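Local coordinates for hemolysin-related protein (PDB 6MLT), which is a secreted, calcium-binding protein of the Vibrio cholerae biofilm matrix that probably helps the biofilm adhere to surfaces, in part through a carbohydrate-binding lectin domain, at residues A[196-204]-A[213-224]. Residues are numbered along the deposited sequence; the frame is centred on the assembly and turned at random.
Sequences REVFANGTL and WQYQANDTVWFS. With NA (sodium ion), chain F.
Trp213 lays one face of its indole against Leu204: Leu204 CB stands 3.8 Å from the centroid of the six-membered ring and 17° off its normal, a CH-pi contact. The ring reaches this place because CG lies between the backbone N and the carbonyl carbon (chi1 53°), which turns the indole over Leu204 of the neighbouring strand. Its far end meets Phe199, Trp213 CH2 lying 3.8 Å from Phe199 CE1, the two rings meeting obliquely with their planes at 46°. Phe199 also touches Ser224, and Leu237 and Val239 of the next sheet pack against it.

Backbone bonds fix the pairing of the strands. Leu204 N donates to Trp213 O at 2.8 Å, while the return bond from Trp213 N is weak; Tyr215 N donates to Gly202 O at 2.7 Å. On the other side of the sheet, Thr203 OG1 donates to Gln214 OE1 at 2.6 Å, from above the carbonyl plane.

Asn201 ties the tight turn to the loop that follows strand 211-214. Its OD1 accepts a hydrogen bond from Val221 N at 2.9 Å, and its ND2 shares a water with Thr220 OG1. Val221 points toward the turn and packs on the Gly202 backbone (CB to N 3.7 Å); Asn201 and Gly202 are the central residues of this type I' turn. At the start of strand 197-200, Glu197 binds sodium through both carboxylate oxygens, with Asp189, Asn191, Asp193 and Gln195 completing the site. Strands 185-188, 197-200, 203-205 and 211-214, antiparallel and in sequential order, have the topology of a beta-propeller blade, consistent with the chain's FG-GAP-like repeat.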
loop_
_atom_site.group_PDB
_atom_site.type_symbol
_atom_site.label_atom_id
_atom_site.label_comp_id
_atom_site.label_asym_id
_atom_site.label_seq_id
_atom_site.Cartn_x
_atom_site.Cartn_y
_atom_site.Cartn_z
ATOM N N ARG A 196 9.883 -11.420 -6.024
ATOM C CA ARG A 196 8.456 -11.245 -5.811
ATOM C C ARG A 196 7.719 -12.484 -6.299
ATOM O O ARG A 196 7.935 -12.949 -7.424
ATOM C CB ARG A 196 7.959 -9.975 -6.498
ATOM C CG ARG A 196 8.555 -8.731 -5.826
ATOM C CD ARG A 196 8.278 -7.488 -6.580
ATOM N NE ARG A 196 6.865 -7.154 -6.546
ATOM C CZ ARG A 196 6.370 -5.996 -6.961
ATOM N NH1 ARG A 196 7.181 -5.062 -7.441
ATOM N NH2 ARG A 196 5.064 -5.773 -6.894
ATOM N N GLU A 197 6.894 -13.045 -5.421
ATOM C CA GLU A 197 6.012 -14.139 -5.776
ATOM C C GLU A 197 4.743 -13.590 -6.422
ATOM O O GLU A 197 4.445 -12.395 -6.344
ATOM C CB GLU A 197 5.675 -14.970 -4.538
ATOM C CG GLU A 197 6.836 -15.811 -3.981
ATOM C CD GLU A 197 7.999 -14.982 -3.440
ATOM O OE1 GLU A 197 7.804 -14.230 -2.457
ATOM O OE2 GLU A 197 9.113 -15.086 -4.004
ATOM N N VAL A 198 3.997 -14.480 -7.074
ATOM C CA VAL A 198 2.777 -14.124 -7.790
ATOM C C VAL A 198 1.605 -14.796 -7.089
ATOM O O VAL A 198 1.593 -16.020 -6.914
ATOM C CB VAL A 198 2.842 -14.542 -9.269
ATOM C CG1 VAL A 198 1.542 -14.213 -9.979
ATOM C CG2 VAL A 198 3.998 -13.853 -9.970
ATOM N N PHE A 199 0.615 -14.003 -6.695
ATOM C CA PHE A 199 -0.590 -14.515 -6.055
ATOM C C PHE A 199 -1.759 -14.358 -7.013
ATOM O O PHE A 199 -2.082 -13.237 -7.424
ATOM C CB PHE A 199 -0.887 -13.792 -4.744
ATOM C CG PHE A 199 -2.088 -14.328 -4.035
ATOM C CD1 PHE A 199 -2.010 -15.508 -3.320
ATOM C CD2 PHE A 199 -3.308 -13.678 -4.119
ATOM C CE1 PHE A 199 -3.119 -16.015 -2.674
ATOM C CE2 PHE A 199 -4.422 -14.180 -3.476
ATOM C CZ PHE A 199 -4.328 -15.352 -2.755
ATOM N N ALA A 200 -2.402 -15.474 -7.351
ATOM C CA ALA A 200 -3.488 -15.457 -8.319
ATOM C C ALA A 200 -4.479 -16.557 -7.970
ATOM O O ALA A 200 -4.112 -17.735 -7.918
ATOM C CB ALA A 200 -2.953 -15.636 -9.744
ATOM N N ASN A 201 -5.726 -16.161 -7.717
ATOM C CA ASN A 201 -6.823 -17.092 -7.469
ATOM C C ASN A 201 -6.476 -18.081 -6.358
ATOM O O ASN A 201 -6.697 -19.289 -6.469
ATOM C CB ASN A 201 -7.207 -17.822 -8.760
ATOM C CG ASN A 201 -8.529 -18.560 -8.650
ATOM O OD1 ASN A 201 -9.232 -18.475 -7.639
ATOM N ND2 ASN A 201 -8.875 -19.287 -9.700
ATOM N N GLY A 202 -5.936 -17.551 -5.261
ATOM C CA GLY A 202 -5.661 -18.346 -4.090
ATOM C C GLY A 202 -4.319 -19.047 -4.080
ATOM O O GLY A 202 -3.910 -19.545 -3.022
ATOM N N THR A 203 -3.617 -19.101 -5.209
ATOM C CA THR A 203 -2.342 -19.802 -5.296
ATOM C C THR A 203 -1.194 -18.803 -5.287
ATOM O O THR A 203 -1.215 -17.823 -6.038
ATOM C CB THR A 203 -2.266 -20.648 -6.566
ATOM O OG1 THR A 203 -3.362 -21.568 -6.596
ATOM C CG2 THR A 203 -0.963 -21.427 -6.615
ATOM N N LEU A 204 -0.186 -19.068 -4.455
ATOM C CA LEU A 204 1.059 -18.311 -4.471
ATOM C C LEU A 204 2.110 -19.106 -5.241
ATOM O O LEU A 204 2.411 -20.257 -4.890
ATOM C CB LEU A 204 1.555 -18.002 -3.054
ATOM C CG LEU A 204 2.687 -16.967 -3.016
ATOM C CD1 LEU A 204 2.153 -15.585 -3.373
ATOM C CD2 LEU A 204 3.380 -16.943 -1.661
ATOM N N TRP A 213 2.110 -22.279 -2.111
ATOM C CA TRP A 213 0.978 -22.680 -1.293
ATOM C C TRP A 213 -0.299 -22.170 -1.936
ATOM O O TRP A 213 -0.277 -21.389 -2.890
ATOM C CB TRP A 213 1.106 -22.173 0.145
ATOM C CG TRP A 213 1.345 -20.700 0.330
ATOM C CD1 TRP A 213 2.528 -20.102 0.649
ATOM C CD2 TRP A 213 0.372 -19.648 0.262
ATOM N NE1 TRP A 213 2.356 -18.744 0.773
ATOM C CE2 TRP A 213 1.042 -18.439 0.543
ATOM C CE3 TRP A 213 -0.997 -19.610 -0.016
ATOM C CZ2 TRP A 213 0.393 -17.206 0.554
ATOM C CZ3 TRP A 213 -1.645 -18.381 -0.005
ATOM C CH2 TRP A 213 -0.944 -17.193 0.274
ATOM N N GLN A 214 -1.420 -22.621 -1.389
ATOM C CA GLN A 214 -2.715 -22.302 -1.964
ATOM C C GLN A 214 -3.745 -22.193 -0.855
ATOM O O GLN A 214 -3.855 -23.094 -0.021
ATOM C CB GLN A 214 -3.124 -23.377 -2.969
ATOM C CG GLN A 214 -4.400 -23.097 -3.707
ATOM C CD GLN A 214 -4.569 -24.032 -4.885
ATOM O OE1 GLN A 214 -3.746 -24.039 -5.804
ATOM N NE2 GLN A 214 -5.613 -24.852 -4.849
ATOM N N TYR A 215 -4.483 -21.089 -0.844
ATOM C CA TYR A 215 -5.590 -20.920 0.087
ATOM C C TYR A 215 -6.810 -21.645 -0.462
ATOM O O TYR A 215 -7.246 -21.368 -1.583
ATOM C CB TYR A 215 -5.893 -19.439 0.297
ATOM C CG TYR A 215 -7.035 -19.188 1.252
ATOM C CD1 TYR A 215 -6.960 -19.615 2.567
ATOM C CD2 TYR A 215 -8.189 -18.532 0.840
ATOM C CE1 TYR A 215 -7.995 -19.401 3.450
ATOM C CE2 TYR A 215 -9.238 -18.309 1.722
ATOM C CZ TYR A 215 -9.127 -18.750 3.025
ATOM O OH TYR A 215 -10.143 -18.544 3.920
ATOM N N GLN A 216 -7.355 -22.569 0.320
ATOM C CA GLN A 216 -8.528 -23.336 -0.087
ATOM C C GLN A 216 -9.776 -22.504 0.178
ATOM O O GLN A 216 -10.107 -22.210 1.332
ATOM C CB GLN A 216 -8.581 -24.666 0.662
ATOM N N ALA A 217 -10.462 -22.120 -0.889
ATOM C CA ALA A 217 -11.684 -21.341 -0.809
ATOM C C ALA A 217 -12.825 -22.122 -1.449
ATOM O O ALA A 217 -12.621 -23.132 -2.122
ATOM C CB ALA A 217 -11.513 -19.984 -1.498
ATOM N N ASN A 218 -14.042 -21.628 -1.238
ATOM C CA ASN A 218 -15.242 -22.286 -1.731
ATOM C C ASN A 218 -15.636 -21.842 -3.138
ATOM O O ASN A 218 -16.583 -22.397 -3.705
ATOM C CB ASN A 218 -16.390 -22.030 -0.748
ATOM C CG ASN A 218 -16.062 -22.511 0.661
ATOM O OD1 ASN A 218 -16.131 -21.754 1.638
ATOM N ND2 ASN A 218 -15.690 -23.771 0.764
ATOM N N ASP A 219 -14.935 -20.867 -3.706
ATOM C CA ASP A 219 -15.179 -20.387 -5.061
ATOM C C ASP A 219 -13.942 -19.596 -5.466
ATOM O O ASP A 219 -12.987 -19.472 -4.693
ATOM C CB ASP A 219 -16.456 -19.534 -5.134
ATOM C CG ASP A 219 -17.136 -19.562 -6.512
ATOM O OD1 ASP A 219 -16.471 -19.844 -7.538
ATOM O OD2 ASP A 219 -18.352 -19.278 -6.564
ATOM N N THR A 220 -13.971 -19.052 -6.678
ATOM C CA THR A 220 -12.842 -18.294 -7.212
ATOM C C THR A 220 -12.447 -17.169 -6.263
ATOM O O THR A 220 -13.300 -16.427 -5.773
ATOM C CB THR A 220 -13.214 -17.709 -8.580
ATOM O OG1 THR A 220 -13.594 -18.769 -9.466
ATOM C CG2 THR A 220 -12.051 -16.936 -9.191
ATOM N N VAL A 221 -11.142 -17.033 -6.029
ATOM C CA VAL A 221 -10.600 -15.907 -5.277
ATOM C C VAL A 221 -10.346 -14.772 -6.258
ATOM O O VAL A 221 -9.621 -14.944 -7.245
ATOM C CB VAL A 221 -9.310 -16.291 -4.537
ATOM C CG1 VAL A 221 -8.755 -15.099 -3.788
ATOM C CG2 VAL A 221 -9.560 -17.453 -3.580
ATOM N N TRP A 222 -10.938 -13.619 -5.987
ATOM C CA TRP A 222 -10.861 -12.464 -6.872
ATOM C C TRP A 222 -9.742 -11.545 -6.376
ATOM O O TRP A 222 -8.636 -12.049 -6.141
ATOM C CB TRP A 222 -12.244 -11.822 -6.981
ATOM C CG TRP A 222 -13.117 -12.495 -7.991
ATOM C CD1 TRP A 222 -13.623 -13.758 -7.928
ATOM C CD2 TRP A 222 -13.589 -11.932 -9.222
ATOM N NE1 TRP A 222 -14.380 -14.019 -9.045
ATOM C CE2 TRP A 222 -14.379 -12.911 -9.852
ATOM C CE3 TRP A 222 -13.418 -10.695 -9.850
ATOM C CZ2 TRP A 222 -14.998 -12.694 -11.081
ATOM C CZ3 TRP A 222 -14.040 -10.479 -11.072
ATOM C CH2 TRP A 222 -14.815 -11.471 -11.671
ATOM N N PHE A 223 -9.967 -10.249 -6.193
ATOM C CA PHE A 223 -8.871 -9.318 -6.001
ATOM C C PHE A 223 -8.327 -9.387 -4.583
ATOM O O PHE A 223 -9.020 -9.763 -3.630
ATOM C CB PHE A 223 -9.328 -7.899 -6.338
ATOM C CG PHE A 223 -9.703 -7.731 -7.783
ATOM C CD1 PHE A 223 -8.722 -7.561 -8.743
ATOM C CD2 PHE A 223 -11.027 -7.771 -8.188
ATOM C CE1 PHE A 223 -9.059 -7.426 -10.081
ATOM C CE2 PHE A 223 -11.363 -7.639 -9.526
ATOM C CZ PHE A 223 -10.375 -7.463 -10.467
ATOM N N SER A 224 -7.056 -9.027 -4.461
ATOM C CA SER A 224 -6.344 -9.074 -3.205
ATOM C C SER A 224 -5.602 -7.763 -3.003
ATOM O O SER A 224 -5.404 -6.976 -3.936
ATOM C CB SER A 224 -5.364 -10.256 -3.170
ATOM O OG SER A 224 -4.402 -10.134 -4.203
HETATM NA NA NA F . 10.284 -13.586 -2.314
HETATM O O HOH W 1 -4.767 -11.693 -6.558
HETATM O O HOH W 2 -6.395 -13.653 -6.427
HETATM O O HOH W 3 -11.646 -20.360 -10.279
#